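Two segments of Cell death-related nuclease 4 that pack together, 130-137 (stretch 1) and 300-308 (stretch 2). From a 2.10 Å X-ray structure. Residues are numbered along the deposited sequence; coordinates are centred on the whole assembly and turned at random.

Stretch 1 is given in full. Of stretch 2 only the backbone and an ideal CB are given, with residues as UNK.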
# COMPACT_ATOMS: atom_id res chain seq x y z
N ALA B 130 -9.90 13.37 8.83
CA ALA B 130 -9.21 14.63 9.06
C ALA B 130 -8.29 14.51 10.26
O ALA B 130 -7.10 14.78 10.17
CB ALA B 130 -10.20 15.77 9.25
N GLN B 131 -8.83 14.06 11.39
CA GLN B 131 -8.07 13.96 12.63
C GLN B 131 -6.79 13.14 12.46
O GLN B 131 -5.72 13.54 12.94
CB GLN B 131 -8.93 13.36 13.74
CG GLN B 131 -8.73 14.01 15.09
CD GLN B 131 -9.41 13.27 16.22
OE1 GLN B 131 -8.92 13.25 17.35
NE2 GLN B 131 -10.56 12.66 15.94
N TYR B 132 -6.89 12.00 11.79
CA TYR B 132 -5.74 11.12 11.61
C TYR B 132 -4.71 11.72 10.68
O TYR B 132 -3.50 11.65 10.94
CB TYR B 132 -6.19 9.76 11.08
CG TYR B 132 -5.08 8.73 11.04
CD1 TYR B 132 -4.69 8.07 12.19
CD2 TYR B 132 -4.43 8.43 9.85
CE1 TYR B 132 -3.68 7.13 12.17
CE2 TYR B 132 -3.42 7.49 9.82
CZ TYR B 132 -3.05 6.85 10.98
OH TYR B 132 -2.03 5.91 10.95
N GLN B 133 -5.17 12.33 9.59
CA GLN B 133 -4.28 12.97 8.63
C GLN B 133 -3.55 14.15 9.27
O GLN B 133 -2.38 14.39 8.98
CB GLN B 133 -5.07 13.44 7.40
CG GLN B 133 -4.22 14.10 6.32
CD GLN B 133 -3.18 13.16 5.73
OE1 GLN B 133 -3.52 12.21 5.02
NE2 GLN B 133 -1.92 13.41 6.03
N MET B 134 -4.25 14.87 10.15
CA MET B 134 -3.65 16.00 10.86
C MET B 134 -2.50 15.52 11.73
O MET B 134 -1.50 16.22 11.89
CB MET B 134 -4.69 16.73 11.71
CG MET B 134 -5.74 17.52 10.93
SD MET B 134 -5.10 18.79 9.84
CE MET B 134 -6.64 19.37 9.14
N LYS B 135 -2.65 14.34 12.31
CA LYS B 135 -1.61 13.75 13.15
C LYS B 135 -0.40 13.39 12.30
O LYS B 135 0.74 13.68 12.67
CB LYS B 135 -2.12 12.51 13.88
CG LYS B 135 -1.10 11.83 14.78
CD LYS B 135 -0.73 12.71 15.96
CE LYS B 135 0.22 12.00 16.91
NZ LYS B 135 1.53 11.71 16.28
N LEU B 136 -0.64 12.75 11.15
CA LEU B 136 0.43 12.38 10.24
C LEU B 136 1.22 13.61 9.79
O LEU B 136 2.44 13.58 9.71
CB LEU B 136 -0.12 11.65 9.01
CG LEU B 136 -0.83 10.31 9.23
CD1 LEU B 136 -1.22 9.72 7.89
CD2 LEU B 136 0.05 9.35 10.01
N SER B 137 0.49 14.69 9.50
CA SER B 137 1.10 15.91 8.99
C SER B 137 1.56 16.84 10.12
O SER B 137 2.13 17.90 9.86
CB SER B 137 0.11 16.64 8.09
OG SER B 137 -0.36 15.78 7.07
N UNK B 300 -1.31 -1.23 14.10
CA UNK B 300 -0.40 -0.68 13.09
C UNK B 300 -0.63 0.81 12.84
O UNK B 300 0.32 1.59 12.84
CB UNK B 300 -0.56 -1.45 11.78
N UNK B 301 -1.89 1.20 12.64
CA UNK B 301 -2.19 2.58 12.27
C UNK B 301 -1.89 3.54 13.42
O UNK B 301 -1.60 4.71 13.20
CB UNK B 301 -3.65 2.71 11.85
N UNK B 302 -1.98 3.04 14.65
CA UNK B 302 -1.63 3.84 15.81
C UNK B 302 -0.12 3.97 15.92
O UNK B 302 0.41 5.05 16.19
CB UNK B 302 -2.21 3.23 17.09
N UNK B 303 0.57 2.86 15.68
CA UNK B 303 2.02 2.80 15.81
C UNK B 303 2.71 3.71 14.79
O UNK B 303 3.64 4.44 15.13
CB UNK B 303 2.50 1.36 15.64
N UNK B 304 2.26 3.66 13.55
CA UNK B 304 2.91 4.39 12.47
C UNK B 304 2.61 5.89 12.52
O UNK B 304 3.38 6.70 12.03
CB UNK B 304 2.47 3.82 11.12
N UNK B 305 1.47 6.25 13.12
CA UNK B 305 1.11 7.65 13.29
C UNK B 305 1.79 8.26 14.52
O UNK B 305 1.81 9.48 14.69
CB UNK B 305 -0.41 7.79 13.40
N UNK B 306 2.34 7.40 15.38
CA UNK B 306 3.09 7.85 16.53
C UNK B 306 2.25 8.09 17.77
O UNK B 306 2.59 8.94 18.60
CB UNK B 306 3.84 9.14 16.17
N UNK B 307 1.14 7.37 17.90
CA UNK B 307 0.32 7.46 19.10
C UNK B 307 0.95 6.66 20.24
O UNK B 307 0.68 6.92 21.41
CB UNK B 307 -1.10 6.96 18.82
N UNK B 308 1.78 5.69 19.87
CA UNK B 308 2.56 4.94 20.85
C UNK B 308 3.71 4.22 20.17
O UNK B 308 3.90 4.33 18.96
OXT UNK B 308 4.49 3.51 20.81
CB UNK B 308 1.68 3.94 21.60

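Helix 130-136 meets the C-terminal end of the chain with its axis at 36° to helix 300-305, and the closest approach of the two axes is 10.7 Å. At position 300 the ideal CB has nothing of stretch 1 within 5.5 Å, so stretch 1 leaves the choice open; the deposited residue is His 300, whose ring nitrogens are bonded elsewhere in the structure.

Position 301 points sideways, with its CB 3.7 Å from Tyr 132 OH. Its carbonyl matters whatever the side chain: Tyr 132 OH donates a hydrogen bond to the O atom of residue 301 at 2.6 Å. A side chain here can lie along the tyrosine, which suits an aromatic or a sizeable aliphatic residue. It is Phe 301, and its CD1 comes to 3.6 Å from Tyr 132 CE1; the two rings are oblique, with planes at 61°.

Positions 302 and 303 both point away and receive no constraint from stretch 1. They are Ala 302 and Lys 303; the lysine NZ forms a salt bridge with the C-terminal carboxylate, 3.3 Å from OXT of residue 308.

Position 304 points sideways, its CB 5.0 Å from Tyr 132 OH, leaving room for a medium-sized apolar group such as valine, leucine or isoleucine. Ile 304 brings CG2 to 3.5 Å from Tyr 132 OH.

Position 305 faces stretch 1 directly. Its CB already lies 3.5 Å from Tyr 132 OH, 3.8 Å from Leu 136 CD2 and 4.3 Å from Lys 135 CG, so a small residue fits best, alanine or perhaps glycine or serine. It is Ala 305. Its carbonyl O accepts a hydrogen bond from Lys 135 NZ at 2.8 Å, and a water joins that same oxygen to Lys 135 O.

At 306 the chain leaves the helix with phi 88° and psi 29°. An ideal CB would be jammed against the preceding carbonyl O and would lie 3.5 Å from Lys 135 NZ, so the backbone calls for glycine, and Gly 306 it is.

The CB of 307 has no neighbour in stretch 1 within 5.5 Å and points sideways, so only a long side chain could reach back to the aliphatic part of Lys 135; an aromatic or a methionine would serve. Tyr 307 lays one ring face beneath Lys 135 CE, 4.3 Å from the ring centroid, and its OH comes to 3.4 Å from Lys 135 CB.

Position 308 lies out of reach and ends the chain as Tyr 308.

Stretch 2 300-308: HFAKIAGYY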
# COMPACT_ATOMS: atom_id res chain seq x y z
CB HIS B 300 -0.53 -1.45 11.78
CG HIS B 300 0.16 -0.79 10.62
ND1 HIS B 300 1.52 -0.61 10.57
CD2 HIS B 300 -0.33 -0.27 9.47
CE1 HIS B 300 1.84 -0.01 9.44
NE2 HIS B 300 0.74 0.21 8.76
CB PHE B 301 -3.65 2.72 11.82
CG PHE B 301 -4.64 2.84 12.95
CD1 PHE B 301 -4.90 4.08 13.53
CD2 PHE B 301 -5.32 1.73 13.42
CE1 PHE B 301 -5.82 4.19 14.56
CE2 PHE B 301 -6.24 1.85 14.44
CZ PHE B 301 -6.49 3.08 15.02
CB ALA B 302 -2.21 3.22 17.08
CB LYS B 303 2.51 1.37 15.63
CG LYS B 303 3.88 1.09 16.22
CD LYS B 303 3.82 1.04 17.74
CE LYS B 303 5.12 0.54 18.34
NZ LYS B 303 5.02 0.42 19.82
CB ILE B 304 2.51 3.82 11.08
CG1 ILE B 304 3.53 4.24 10.02
CG2 ILE B 304 1.09 4.26 10.70
CD1 ILE B 304 3.37 3.52 8.70
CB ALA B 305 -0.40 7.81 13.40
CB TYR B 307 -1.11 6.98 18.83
CG TYR B 307 -1.94 7.97 18.04
CD1 TYR B 307 -2.39 9.14 18.62
CD2 TYR B 307 -2.26 7.73 16.71
CE1 TYR B 307 -3.15 10.05 17.90
CE2 TYR B 307 -3.02 8.63 15.99
CZ TYR B 307 -3.46 9.79 16.59
OH TYR B 307 -4.21 10.69 15.86
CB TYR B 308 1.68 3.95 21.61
CG TYR B 308 1.40 2.66 20.87
CD1 TYR B 308 0.53 2.62 19.79
CD2 TYR B 308 1.99 1.47 21.27
CE1 TYR B 308 0.27 1.44 19.12
CE2 TYR B 308 1.73 0.28 20.61
CZ TYR B 308 0.87 0.27 19.54
OH TYR B 308 0.61 -0.90 18.88
O HOH W 1 3.20 11.66 13.19
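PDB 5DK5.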